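Local coordinates for protein purine nucleoside phosphorylase (Caulobacter vibrioides, PDB 1XFJ) that probably catalyses the phosphorolysis of purine nucleosides such as inosine and methylthioadenosine, and the deamination of adenosine, at residues Val9-Leu13 with Arg221-Arg227; Ile80-Ala84 with Glu94-Ser100; Tyr172-Phe178 with Asp200-Leu206; Val41-Ser45 with Gly89-Pro93; Leu14-Val20 with Val120-Arg125. One frame throughout, in Å; residues are numbered along the deposited sequence.

Contact 1 (Val9-Leu13 with Arg221-Arg227); sequences VQSPL and RREWVGR. With ACT (acetate ion), chain B.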
# COMPACT_ATOMS: atom_id res chain seq x y z
N VAL A 9 -6.52 7.00 8.03
CA VAL A 9 -5.34 7.82 8.11
C VAL A 9 -5.34 8.54 6.78
O VAL A 9 -5.38 7.91 5.73
CB VAL A 9 -4.04 6.99 8.22
CG1 VAL A 9 -2.83 7.90 8.07
CG2 VAL A 9 -3.99 6.27 9.56
N GLN A 10 -5.35 9.86 6.81
CA GLN A 10 -5.35 10.62 5.57
C GLN A 10 -4.15 11.54 5.53
O GLN A 10 -3.62 11.93 6.57
CB GLN A 10 -6.63 11.42 5.43
CG GLN A 10 -7.84 10.57 5.11
CD GLN A 10 -9.07 11.40 4.87
OE1 GLN A 10 -9.51 12.14 5.75
NE2 GLN A 10 -9.63 11.30 3.67
N SER A 11 -3.73 11.88 4.32
CA SER A 11 -2.59 12.75 4.10
C SER A 11 -2.99 14.15 3.64
O SER A 11 -3.88 14.31 2.80
CB SER A 11 -1.67 12.14 3.04
OG SER A 11 -0.75 13.11 2.57
N PRO A 12 -2.35 15.18 4.20
CA PRO A 12 -2.66 16.56 3.82
C PRO A 12 -2.39 16.79 2.33
O PRO A 12 -3.00 17.65 1.70
CB PRO A 12 -1.73 17.38 4.71
CG PRO A 12 -1.66 16.56 5.95
CD PRO A 12 -1.49 15.16 5.40
N LEU A 13 -1.47 16.00 1.77
CA LEU A 13 -1.12 16.13 0.36
C LEU A 13 -2.19 15.63 -0.59
O LEU A 13 -2.15 15.94 -1.78
CB LEU A 13 0.18 15.38 0.07
CG LEU A 13 1.48 16.12 0.42
CD1 LEU A 13 1.44 16.53 1.87
CD2 LEU A 13 2.68 15.24 0.12
N ARG A 221 6.13 15.75 -5.24
CA ARG A 221 5.29 16.01 -4.08
C ARG A 221 5.03 14.67 -3.42
O ARG A 221 4.26 13.86 -3.92
CB ARG A 221 3.97 16.65 -4.52
CG ARG A 221 4.17 18.00 -5.17
CD ARG A 221 2.91 18.48 -5.88
NE ARG A 221 3.09 19.83 -6.39
CZ ARG A 221 3.12 20.92 -5.63
NH1 ARG A 221 2.95 20.82 -4.32
NH2 ARG A 221 3.31 22.11 -6.18
N ARG A 222 5.67 14.44 -2.28
CA ARG A 222 5.54 13.16 -1.60
C ARG A 222 5.71 13.26 -0.09
O ARG A 222 6.18 14.27 0.44
CB ARG A 222 6.61 12.22 -2.15
CG ARG A 222 8.01 12.83 -2.07
CD ARG A 222 9.07 11.98 -2.74
NE ARG A 222 10.41 12.50 -2.48
CZ ARG A 222 11.01 13.45 -3.18
NH1 ARG A 222 10.41 14.00 -4.23
NH2 ARG A 222 12.22 13.87 -2.83
N GLU A 223 5.32 12.19 0.59
CA GLU A 223 5.45 12.11 2.04
C GLU A 223 5.03 10.75 2.55
O GLU A 223 4.36 9.98 1.85
CB GLU A 223 4.59 13.17 2.73
CG GLU A 223 3.12 12.82 2.77
CD GLU A 223 2.41 13.34 4.01
OE1 GLU A 223 1.21 13.05 4.18
OE2 GLU A 223 3.06 14.04 4.82
N TRP A 224 5.45 10.44 3.77
CA TRP A 224 5.07 9.20 4.44
C TRP A 224 4.21 9.66 5.61
O TRP A 224 4.57 10.62 6.30
CB TRP A 224 6.30 8.46 4.98
CG TRP A 224 5.93 7.25 5.81
CD1 TRP A 224 4.95 6.34 5.53
CD2 TRP A 224 6.54 6.82 7.03
NE1 TRP A 224 4.91 5.37 6.50
CE2 TRP A 224 5.87 5.64 7.43
CE3 TRP A 224 7.58 7.31 7.83
CZ2 TRP A 224 6.21 4.94 8.60
CZ3 TRP A 224 7.93 6.61 8.99
CH2 TRP A 224 7.24 5.43 9.36
N VAL A 225 3.07 9.00 5.82
CA VAL A 225 2.18 9.39 6.91
C VAL A 225 2.79 9.14 8.29
O VAL A 225 2.24 9.57 9.30
CB VAL A 225 0.82 8.65 6.81
CG1 VAL A 225 0.15 9.01 5.49
CG2 VAL A 225 1.03 7.15 6.92
N GLY A 226 3.91 8.43 8.32
CA GLY A 226 4.59 8.18 9.57
C GLY A 226 3.88 7.33 10.61
O GLY A 226 3.95 7.63 11.80
N ARG A 227 3.20 6.28 10.17
CA ARG A 227 2.52 5.38 11.09
C ARG A 227 3.17 4.01 10.94
O ARG A 227 3.33 3.51 9.82
CB ARG A 227 1.02 5.31 10.77
CG ARG A 227 0.28 6.64 10.94
CD ARG A 227 0.36 7.15 12.37
NE ARG A 227 -0.42 6.32 13.29
CZ ARG A 227 -1.73 6.42 13.47
NH1 ARG A 227 -2.43 7.32 12.80
NH2 ARG A 227 -2.35 5.61 14.32
C ACT B . -5.96 7.15 13.30
O ACT B . -5.30 6.94 14.35
OXT ACT B . -5.77 8.03 12.40
CH3 ACT B . -7.14 6.23 13.07
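Ser11 gives its hydroxyl proton to Glu223 OE1 over a short 2.5 Å from Ser11 OG, reaching the anti side of the carboxylate from 33° out of its plane. The same OG accepts from Leu13 N (3.1 Å), so a small hydroxyl residue serves as N-cap of helix 12-15 while tying that helix start to the strand 221-224. A chi1 of 165° puts OG opposite the backbone N, where it can do both. The aliphatic part of Glu223 is also used: Leu13 CD2 packs 3.6 Å from Glu223 CG. Further along, Val9 CG1 rests 3.9 Å from Val225 CB, two branched side chains packed beside Phe24. Val9 CG2 lies beside Arg227, whose NH2 donates to an acetate O at 3.2 Å and whose NE pairs with Glu232. The contact brings the N-terminal edge of the five-stranded sheet against the edge strand 221-224 of the six-stranded one, as expected where two sheets pack in an alpha-beta-beta-alpha sandwich.

Contact 2 (Ile80-Ala84 with Glu94-Ser100); sequences IAIVA and EGDAVVS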
# COMPACT_ATOMS: atom_id res chain seq x y z
N ILE A 80 4.11 -5.26 -11.57
CA ILE A 80 3.00 -5.22 -12.53
C ILE A 80 1.91 -4.22 -12.12
O ILE A 80 1.32 -4.33 -11.04
CB ILE A 80 2.35 -6.61 -12.68
CG1 ILE A 80 3.38 -7.63 -13.17
CG2 ILE A 80 1.17 -6.54 -13.65
CD1 ILE A 80 2.87 -9.06 -13.21
N ALA A 81 1.66 -3.26 -13.00
CA ALA A 81 0.65 -2.24 -12.76
C ALA A 81 -0.49 -2.48 -13.74
O ALA A 81 -0.31 -2.40 -14.96
CB ALA A 81 1.24 -0.85 -12.97
N ILE A 82 -1.67 -2.75 -13.20
CA ILE A 82 -2.86 -3.03 -13.99
C ILE A 82 -3.79 -1.83 -14.08
O ILE A 82 -3.98 -1.10 -13.10
CB ILE A 82 -3.66 -4.21 -13.39
CG1 ILE A 82 -2.75 -5.44 -13.24
CG2 ILE A 82 -4.85 -4.54 -14.27
CD1 ILE A 82 -2.18 -5.95 -14.54
N VAL A 83 -4.38 -1.62 -15.25
CA VAL A 83 -5.32 -0.52 -15.44
C VAL A 83 -6.73 -1.03 -15.20
O VAL A 83 -7.11 -2.10 -15.69
CB VAL A 83 -5.23 0.05 -16.87
CG1 VAL A 83 -6.39 1.01 -17.12
CG2 VAL A 83 -3.91 0.78 -17.05
N ALA A 84 -7.51 -0.27 -14.43
CA ALA A 84 -8.89 -0.62 -14.13
C ALA A 84 -9.81 0.48 -14.64
O ALA A 84 -9.78 1.60 -14.14
CB ALA A 84 -9.07 -0.79 -12.62
N GLU A 94 -3.66 -10.79 -11.35
CA GLU A 94 -2.33 -10.73 -10.76
C GLU A 94 -1.71 -9.36 -10.97
O GLU A 94 -1.78 -8.80 -12.07
CB GLU A 94 -1.42 -11.80 -11.38
CG GLU A 94 -1.94 -13.22 -11.23
CD GLU A 94 -2.76 -13.68 -12.43
OE1 GLU A 94 -3.55 -12.87 -12.96
OE2 GLU A 94 -2.61 -14.86 -12.83
N GLY A 95 -1.10 -8.81 -9.93
CA GLY A 95 -0.49 -7.50 -10.04
C GLY A 95 -0.25 -6.87 -8.69
O GLY A 95 -0.69 -7.40 -7.66
N ASP A 96 0.44 -5.73 -8.66
CA ASP A 96 0.72 -5.07 -7.40
C ASP A 96 0.49 -3.57 -7.44
O ASP A 96 1.03 -2.82 -6.62
CB ASP A 96 2.14 -5.41 -6.96
CG ASP A 96 2.25 -6.85 -6.49
OD1 ASP A 96 2.11 -7.09 -5.28
OD2 ASP A 96 2.47 -7.73 -7.35
N ALA A 97 -0.32 -3.13 -8.39
CA ALA A 97 -0.68 -1.73 -8.53
C ALA A 97 -1.94 -1.64 -9.38
O ALA A 97 -2.09 -2.36 -10.36
CB ALA A 97 0.46 -0.95 -9.19
N VAL A 98 -2.85 -0.76 -8.98
CA VAL A 98 -4.10 -0.57 -9.71
C VAL A 98 -4.17 0.90 -10.14
O VAL A 98 -4.13 1.80 -9.30
CB VAL A 98 -5.32 -0.93 -8.84
CG1 VAL A 98 -6.61 -0.75 -9.64
CG2 VAL A 98 -5.20 -2.37 -8.36
N VAL A 99 -4.26 1.12 -11.45
CA VAL A 99 -4.30 2.47 -12.01
C VAL A 99 -5.61 2.73 -12.73
O VAL A 99 -6.15 1.84 -13.38
CB VAL A 99 -3.14 2.65 -13.01
CG1 VAL A 99 -3.12 4.06 -13.55
CG2 VAL A 99 -1.82 2.32 -12.32
N SER A 100 -6.11 3.96 -12.65
CA SER A 100 -7.36 4.28 -13.32
C SER A 100 -7.57 5.76 -13.61
O SER A 100 -7.05 6.63 -12.91
CB SER A 100 -8.55 3.77 -12.49
OG SER A 100 -9.78 4.02 -13.15
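Ala84 and Ser100 meet through a short bond: Ser100 OG donates to Ala84 O at 2.6 Å, almost in line with the carbonyl. Its chi1 of -177° turns the hydroxyl away from its own backbone N, and this one small polar side chain has two partners, Ala84 O and Thr102 N. Backbone bonds join the rest of the pair: Val99 N to Ile82 O at 2.8 Å, with Ala84 N to Val99 O and Ile82 N to Ala97 O beside it. Upstream, Asp96 N donates to Ile80 O. Gly95, with no side chain, lets the chain pass close to Ile82, whose CG1 lies 3.7 Å from Glu94 O.

The side chains divide between two faces. Ala81 CB meets Ala97 CB at 3.9 Å, small side chains that fit between the strands and helix 141-151, to which Val83 and Val99 also turn. Beyond the strand end, Ala84 CB sits 3.9 Å from Val98 CG1, and Val98 faces Asn71 and Cys107 of the other sheet. Farther out, the carboxylate of Asp96 binds Ser78 OG, His131 ND1 and the backbone N of Ile76 and His77, which probably helps hold the segment just before strand 97-100 against residues 76-78. Strand 81-83 is an outermost strand of the six-stranded sheet, parallel to 97-100, with a helix over one face and the second sheet over the other, as in an alpha-beta-beta-alpha sandwich.

Contact 3 (Tyr172-Phe178 with Asp200-Leu206); sequences YEVGLEF and DKRFFDL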
# COMPACT_ATOMS: atom_id res chain seq x y z
N TYR A 172 11.62 -2.61 11.40
CA TYR A 172 12.01 -3.52 10.32
C TYR A 172 13.42 -4.10 10.41
O TYR A 172 14.36 -3.57 9.81
CB TYR A 172 11.83 -2.80 8.98
CG TYR A 172 11.63 -3.71 7.79
CD1 TYR A 172 11.70 -5.10 7.92
CD2 TYR A 172 11.40 -3.18 6.52
CE1 TYR A 172 11.55 -5.94 6.82
CE2 TYR A 172 11.24 -4.01 5.41
CZ TYR A 172 11.32 -5.39 5.57
OH TYR A 172 11.20 -6.21 4.48
N GLU A 173 13.57 -5.19 11.15
CA GLU A 173 14.87 -5.85 11.29
C GLU A 173 15.12 -6.78 10.11
O GLU A 173 14.23 -7.53 9.70
CB GLU A 173 14.91 -6.66 12.59
CG GLU A 173 16.25 -7.35 12.82
CD GLU A 173 16.27 -8.16 14.10
OE1 GLU A 173 15.73 -9.28 14.10
OE2 GLU A 173 16.83 -7.67 15.10
N VAL A 174 16.34 -6.73 9.57
CA VAL A 174 16.70 -7.59 8.44
C VAL A 174 18.11 -8.15 8.60
O VAL A 174 18.88 -7.68 9.43
CB VAL A 174 16.61 -6.82 7.10
CG1 VAL A 174 15.21 -6.24 6.92
CG2 VAL A 174 17.65 -5.72 7.05
N GLY A 175 18.43 -9.16 7.79
CA GLY A 175 19.74 -9.78 7.85
C GLY A 175 20.72 -9.22 6.84
O GLY A 175 20.39 -8.31 6.08
N LEU A 176 21.93 -9.78 6.81
CA LEU A 176 22.98 -9.32 5.91
C LEU A 176 22.76 -9.66 4.44
O LEU A 176 23.24 -8.95 3.56
CB LEU A 176 24.34 -9.86 6.37
CG LEU A 176 24.81 -9.41 7.76
CD1 LEU A 176 26.12 -10.09 8.10
CD2 LEU A 176 24.97 -7.89 7.78
N GLU A 177 22.05 -10.75 4.16
CA GLU A 177 21.79 -11.11 2.77
C GLU A 177 20.84 -10.06 2.18
O GLU A 177 20.92 -9.73 1.00
CB GLU A 177 21.15 -12.50 2.68
CG GLU A 177 19.77 -12.61 3.32
CD GLU A 177 19.77 -12.28 4.80
OE1 GLU A 177 20.54 -12.93 5.55
OE2 GLU A 177 19.01 -11.39 5.21
N PHE A 178 19.96 -9.55 3.03
CA PHE A 178 18.98 -8.53 2.66
C PHE A 178 19.74 -7.24 2.39
O PHE A 178 19.56 -6.60 1.35
CB PHE A 178 18.00 -8.31 3.82
CG PHE A 178 16.85 -7.39 3.50
CD1 PHE A 178 15.61 -7.90 3.14
CD2 PHE A 178 17.01 -6.01 3.58
CE1 PHE A 178 14.53 -7.05 2.88
CE2 PHE A 178 15.94 -5.15 3.33
CZ PHE A 178 14.70 -5.68 2.98
N ASP A 200 25.12 -8.77 12.81
CA ASP A 200 24.49 -9.63 11.82
C ASP A 200 23.12 -9.11 11.41
O ASP A 200 22.45 -9.71 10.56
CB ASP A 200 24.33 -11.07 12.34
CG ASP A 200 25.64 -11.82 12.40
OD1 ASP A 200 26.57 -11.47 11.64
OD2 ASP A 200 25.74 -12.77 13.20
N LYS A 201 22.70 -8.01 12.01
CA LYS A 201 21.40 -7.43 11.69
C LYS A 201 21.50 -5.95 11.34
O LYS A 201 22.51 -5.29 11.60
CB LYS A 201 20.44 -7.60 12.87
CG LYS A 201 20.19 -9.04 13.30
CD LYS A 201 19.45 -9.84 12.23
CE LYS A 201 19.01 -11.20 12.77
NZ LYS A 201 18.34 -12.02 11.73
N ARG A 202 20.42 -5.43 10.76
CA ARG A 202 20.31 -4.03 10.38
C ARG A 202 18.83 -3.70 10.44
O ARG A 202 17.98 -4.59 10.41
CB ARG A 202 20.78 -3.81 8.94
CG ARG A 202 22.23 -4.13 8.67
CD ARG A 202 23.15 -3.04 9.20
NE ARG A 202 24.52 -3.24 8.73
CZ ARG A 202 25.30 -4.24 9.14
NH1 ARG A 202 24.86 -5.12 10.02
NH2 ARG A 202 26.53 -4.36 8.64
N PHE A 203 18.51 -2.41 10.55
CA PHE A 203 17.13 -1.96 10.53
C PHE A 203 16.99 -1.28 9.18
O PHE A 203 17.80 -0.43 8.82
CB PHE A 203 16.84 -0.96 11.65
CG PHE A 203 16.50 -1.61 12.97
CD1 PHE A 203 15.32 -2.34 13.12
CD2 PHE A 203 17.35 -1.48 14.06
CE1 PHE A 203 15.01 -2.95 14.34
CE2 PHE A 203 17.04 -2.07 15.29
CZ PHE A 203 15.87 -2.81 15.42
N PHE A 204 15.97 -1.67 8.42
CA PHE A 204 15.75 -1.10 7.10
C PHE A 204 14.63 -0.06 7.15
O PHE A 204 13.59 -0.29 7.76
CB PHE A 204 15.37 -2.21 6.11
CG PHE A 204 15.10 -1.72 4.71
CD1 PHE A 204 16.04 -0.97 4.02
CD2 PHE A 204 13.91 -2.05 4.07
CE1 PHE A 204 15.81 -0.56 2.71
CE2 PHE A 204 13.66 -1.64 2.76
CZ PHE A 204 14.61 -0.90 2.08
N ASP A 205 14.88 1.08 6.52
CA ASP A 205 13.91 2.17 6.48
C ASP A 205 13.13 2.06 5.17
O ASP A 205 13.46 2.71 4.18
CB ASP A 205 14.64 3.52 6.55
CG ASP A 205 13.71 4.67 6.86
OD1 ASP A 205 12.49 4.55 6.59
OD2 ASP A 205 14.18 5.71 7.38
N LEU A 206 12.09 1.23 5.18
CA LEU A 206 11.27 1.02 3.99
C LEU A 206 10.60 2.29 3.47
O LEU A 206 10.73 2.63 2.29
CB LEU A 206 10.21 -0.05 4.27
CG LEU A 206 9.29 -0.41 3.10
CD1 LEU A 206 10.10 -1.01 1.96
CD2 LEU A 206 8.24 -1.41 3.59
O HOH W 1 22.27 -11.91 8.82
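An antiparallel strand pair, 173-175 with 201-204, forms part of a small three-stranded sheet in which Val174 and Arg202 are the hydrogen-bonded pair. Val174 N donates to Arg202 O at 2.8 Å, and Arg202 N returns a bond to Val174 O at 3.0 Å, more bent at 147°. Phe204 N adds a third bond, to Tyr172 O. Val174 CG2 lies 3.6 Å from Arg202 O, a beta-branched side chain suited to an extended backbone.

Tyr172, Phe178 and Phe204 build an aromatic cluster between the strand pair and helix 176-185. The edge of Phe178 points at the face of Phe204, centroids 5.3 Å apart and planes at 66°, an edge-to-face pair. A chi1 of -173° carries the Phe178 ring over that face, while Val174 CG1 covers a face of the Phe178 ring. Tyr172 runs alongside Phe204, its CE2 meeting Phe204 CD2 at 3.6 Å at the edge of the Phe204 ring, in its plane. Phe182 and Phe193 extend the cluster, which flat rings suit because they can meet at both face and edge.

At the helix start, Leu176 CD2 lies over one face of the Arg202 guanidinium, 3.6 Å from Arg202 NH1. That nitrogen also donates to Lys201 O and Glu199 O, which pins the group beneath the leucine. A water accepts from Leu176 N and donates to Asp200 O, bridging the splayed ends of the strands.

Contact 4 (Val41-Ser45 with Gly89-Pro93); sequences VGRGS and GDARP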
# COMPACT_ATOMS: atom_id res chain seq x y z
N VAL A 41 -9.31 -7.22 4.93
CA VAL A 41 -9.74 -7.26 3.53
C VAL A 41 -9.04 -8.35 2.71
O VAL A 41 -9.25 -8.44 1.50
CB VAL A 41 -9.52 -5.90 2.83
CG1 VAL A 41 -10.32 -4.81 3.53
CG2 VAL A 41 -8.03 -5.55 2.82
N GLY A 42 -8.24 -9.18 3.37
CA GLY A 42 -7.51 -10.23 2.69
C GLY A 42 -8.31 -11.42 2.18
O GLY A 42 -8.64 -12.34 2.93
N ARG A 43 -8.63 -11.41 0.89
CA ARG A 43 -9.38 -12.51 0.29
C ARG A 43 -8.54 -13.79 0.25
O ARG A 43 -9.08 -14.90 0.15
CB ARG A 43 -9.82 -12.14 -1.13
CG ARG A 43 -11.07 -11.29 -1.18
CD ARG A 43 -11.39 -10.87 -2.60
NE ARG A 43 -12.74 -10.32 -2.73
CZ ARG A 43 -13.23 -9.82 -3.85
NH1 ARG A 43 -12.49 -9.80 -4.95
NH2 ARG A 43 -14.48 -9.35 -3.89
N GLY A 44 -7.23 -13.64 0.34
CA GLY A 44 -6.35 -14.79 0.31
C GLY A 44 -5.97 -15.27 1.70
O GLY A 44 -5.16 -16.19 1.85
N SER A 45 -6.55 -14.65 2.72
CA SER A 45 -6.27 -15.02 4.11
C SER A 45 -7.10 -16.22 4.54
O SER A 45 -7.90 -16.74 3.76
CB SER A 45 -6.56 -13.84 5.04
OG SER A 45 -7.95 -13.61 5.16
N GLY A 89 -15.53 -7.29 -10.49
CA GLY A 89 -16.38 -8.22 -9.78
C GLY A 89 -15.63 -8.85 -8.62
O GLY A 89 -15.15 -8.16 -7.73
N ASP A 90 -15.53 -10.18 -8.64
CA ASP A 90 -14.82 -10.89 -7.59
C ASP A 90 -13.50 -11.42 -8.15
O ASP A 90 -12.83 -12.25 -7.54
CB ASP A 90 -15.67 -12.05 -7.07
CG ASP A 90 -15.94 -13.11 -8.13
OD1 ASP A 90 -16.36 -12.74 -9.24
OD2 ASP A 90 -15.74 -14.31 -7.83
N ALA A 91 -13.13 -10.91 -9.32
CA ALA A 91 -11.90 -11.32 -9.97
C ALA A 91 -10.71 -10.62 -9.33
O ALA A 91 -10.78 -9.45 -8.96
CB ALA A 91 -11.95 -11.00 -11.46
N ARG A 92 -9.61 -11.35 -9.20
CA ARG A 92 -8.39 -10.81 -8.61
C ARG A 92 -7.24 -10.99 -9.59
O ARG A 92 -6.48 -11.96 -9.51
CB ARG A 92 -8.08 -11.52 -7.29
CG ARG A 92 -9.12 -11.30 -6.21
CD ARG A 92 -8.71 -11.96 -4.90
NE ARG A 92 -8.70 -13.42 -5.00
CZ ARG A 92 -8.29 -14.22 -4.03
NH1 ARG A 92 -7.84 -13.72 -2.88
NH2 ARG A 92 -8.31 -15.54 -4.20
N PRO A 93 -7.10 -10.07 -10.56
CA PRO A 93 -6.01 -10.19 -11.53
C PRO A 93 -4.66 -10.06 -10.84
O PRO A 93 -4.52 -9.34 -9.86
CB PRO A 93 -6.29 -9.05 -12.51
CG PRO A 93 -6.95 -8.03 -11.65
CD PRO A 93 -7.89 -8.85 -10.80
O HOH W 2 -12.65 -8.48 -7.40
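A water molecule lies between the two loops, accepting from Arg43 NH1 at 2.8 Å and sitting 2.6 Å from Ala91 O and close to Gly89 O as well. Arginine suits this position because its long chain, extended from CG to NE, carries the guanidinium from the turn 42-45 across to the carbonyl-rich loop 89-93, with the water at the guanidinium edge. Arg43 NE forms a salt bridge with Glu53, which probably helps fix the group. The two arginines cross obliquely, their guanidinium planes 76° apart; Arg92 NH1 comes to 3.1 Å from Arg43 CB, while Arg43 CD packs 3.7 Å from Arg92 CD. Arg92 NH1 comes to 3.3 Å from Gly44 N without a bond, both being donors. The turn itself is closed by Ser45, whose N (3.1 Å) and OG (2.7 Å) both grip Gly42 O. At the surface, then, a type I beta turn ahead of helix 49-62 is joined by water and arginine to the loop leading into strand 97-100.

Contact 5 (Leu14-Val20 with Val120-Arg125); sequences LSSLPGV and VDPEAR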
# COMPACT_ATOMS: atom_id res chain seq x y z
N LEU A 14 -3.16 14.87 -0.08
CA LEU A 14 -4.22 14.34 -0.92
C LEU A 14 -5.61 14.82 -0.52
O LEU A 14 -6.51 14.90 -1.35
CB LEU A 14 -4.19 12.81 -0.90
CG LEU A 14 -2.90 12.13 -1.37
CD1 LEU A 14 -2.96 10.63 -1.08
CD2 LEU A 14 -2.71 12.37 -2.86
N SER A 15 -5.78 15.12 0.77
CA SER A 15 -7.08 15.54 1.30
C SER A 15 -7.64 16.83 0.71
O SER A 15 -8.84 17.06 0.75
CB SER A 15 -6.99 15.68 2.82
OG SER A 15 -6.04 16.66 3.18
N SER A 16 -6.76 17.68 0.17
CA SER A 16 -7.20 18.94 -0.41
C SER A 16 -7.66 18.83 -1.87
O SER A 16 -8.22 19.77 -2.42
CB SER A 16 -6.06 19.96 -0.32
OG SER A 16 -4.90 19.48 -0.98
N LEU A 17 -7.43 17.66 -2.47
CA LEU A 17 -7.81 17.43 -3.87
C LEU A 17 -9.30 17.16 -4.07
O LEU A 17 -9.81 16.11 -3.68
CB LEU A 17 -6.99 16.27 -4.43
CG LEU A 17 -5.48 16.36 -4.20
CD1 LEU A 17 -4.81 15.08 -4.70
CD2 LEU A 17 -4.93 17.58 -4.90
N PRO A 18 -10.02 18.10 -4.71
CA PRO A 18 -11.45 17.93 -4.96
C PRO A 18 -11.71 16.85 -6.00
O PRO A 18 -10.93 16.68 -6.93
CB PRO A 18 -11.87 19.31 -5.44
CG PRO A 18 -10.68 19.73 -6.24
CD PRO A 18 -9.52 19.33 -5.35
N GLY A 19 -12.81 16.12 -5.83
CA GLY A 19 -13.14 15.07 -6.78
C GLY A 19 -12.26 13.85 -6.62
O GLY A 19 -12.27 12.95 -7.45
N VAL A 20 -11.47 13.83 -5.55
CA VAL A 20 -10.58 12.72 -5.26
C VAL A 20 -10.78 12.30 -3.81
O VAL A 20 -10.80 13.14 -2.91
CB VAL A 20 -9.09 13.09 -5.46
CG1 VAL A 20 -8.20 11.94 -5.03
CG2 VAL A 20 -8.84 13.44 -6.92
N VAL A 120 -1.56 10.35 -7.57
CA VAL A 120 -2.57 11.04 -8.35
C VAL A 120 -1.99 12.20 -9.14
O VAL A 120 -1.07 12.88 -8.69
CB VAL A 120 -3.68 11.60 -7.42
CG1 VAL A 120 -3.07 12.49 -6.36
CG2 VAL A 120 -4.70 12.39 -8.24
N ASP A 121 -2.52 12.40 -10.34
CA ASP A 121 -2.14 13.53 -11.18
C ASP A 121 -3.46 14.29 -11.20
O ASP A 121 -4.39 13.90 -11.92
CB ASP A 121 -1.76 13.11 -12.59
CG ASP A 121 -1.43 14.30 -13.48
OD1 ASP A 121 -2.00 15.38 -13.23
OD2 ASP A 121 -0.63 14.15 -14.42
N PRO A 122 -3.57 15.37 -10.41
CA PRO A 122 -4.79 16.18 -10.34
C PRO A 122 -5.22 16.92 -11.61
O PRO A 122 -6.35 17.41 -11.69
CB PRO A 122 -4.51 17.12 -9.17
CG PRO A 122 -3.04 17.34 -9.28
CD PRO A 122 -2.52 15.94 -9.55
N GLU A 123 -4.34 17.01 -12.59
CA GLU A 123 -4.67 17.69 -13.84
C GLU A 123 -5.19 16.70 -14.88
O GLU A 123 -6.22 16.92 -15.51
CB GLU A 123 -3.45 18.43 -14.39
CG GLU A 123 -3.67 19.07 -15.77
CD GLU A 123 -4.94 19.90 -15.84
OE1 GLU A 123 -5.21 20.66 -14.88
OE2 GLU A 123 -5.66 19.81 -16.85
N ALA A 124 -4.47 15.59 -15.04
CA ALA A 124 -4.87 14.57 -16.00
C ALA A 124 -6.01 13.75 -15.42
O ALA A 124 -6.68 13.00 -16.13
CB ALA A 124 -3.68 13.67 -16.32
N ARG A 125 -6.23 13.90 -14.11
CA ARG A 125 -7.28 13.17 -13.41
C ARG A 125 -7.01 11.67 -13.51
O ARG A 125 -7.80 10.91 -14.07
CB ARG A 125 -8.66 13.50 -14.00
CG ARG A 125 -9.08 14.96 -13.83
CD ARG A 125 -9.37 15.32 -12.37
NE ARG A 125 -10.50 14.56 -11.82
CZ ARG A 125 -10.96 14.68 -10.58
NH1 ARG A 125 -10.40 15.53 -9.74
NH2 ARG A 125 -11.98 13.93 -10.18
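Apolar packing centres on Val120, whose CG1 meets Leu14 CD2 and Leu17 CD1, each at 3.5 Å. Leu17 and Val120 approach tip to tip, whereas Leu14 slides past the valine in the opposite direction. With chi1 at 56°, CG1 of Val120 stands between its backbone N and carbonyl carbon, where it reaches both leucines at once. Leu17 CD2 also rests on the ring of Pro122, at 4.3 Å from CB. Val20 and Val120 both touch Ile257 of strand 253-259, so these side chains pack between the two sheets.

Leu17 to Val20 forms a type II beta turn with Gly19 at its third position, where the positive phi is easily adopted by a residue without a side chain. Its carbonyls receive the polar contacts: Arg125 NH1 donates to Pro18 O at 3.1 Å, in the plane of both the guanidinium and the carbonyl, and Arg125 NH2 to Gly19 O at 2.9 Å, from above that carbonyl's plane. Bends at chi2 and chi3 fold the arginine chain back to bring its guanidinium edge there.

Within the segment 120-125, Asp121 holds the connection between strands 115-121 and 126-132. Its OD1 accepts from Glu123 N (2.9 Å), an Asx turn that a short acidic side chain can make, and from Ala124 N (3.1 Å), an Asx motif. Asn158 ND2 also reaches OD1, while OD2 takes Ser155 N.

Contacts 1, 2 and 5 all reach the six-stranded sheet: contacts 1 and 2 involve its two outermost strands, 221-224 and 81-83, with their centres about 22 Å apart, and contact 5 uses strand 115-121 inside it. Contacts 1 and 5 share helix 12-15, their centres about 14 Å apart, and together tie the N-terminal segment onto the sandwich. Contact 1 encloses all the others along the chain, and contact 5 also encloses contacts 2 and 4. Contacts 2 and 4 cross in sequence, running on from Pro93 to Glu94, while contact 3 follows both. It stands apart, with its centre about 36 Å from that of contact 5, on a separate three-stranded sheet beside the main sandwich.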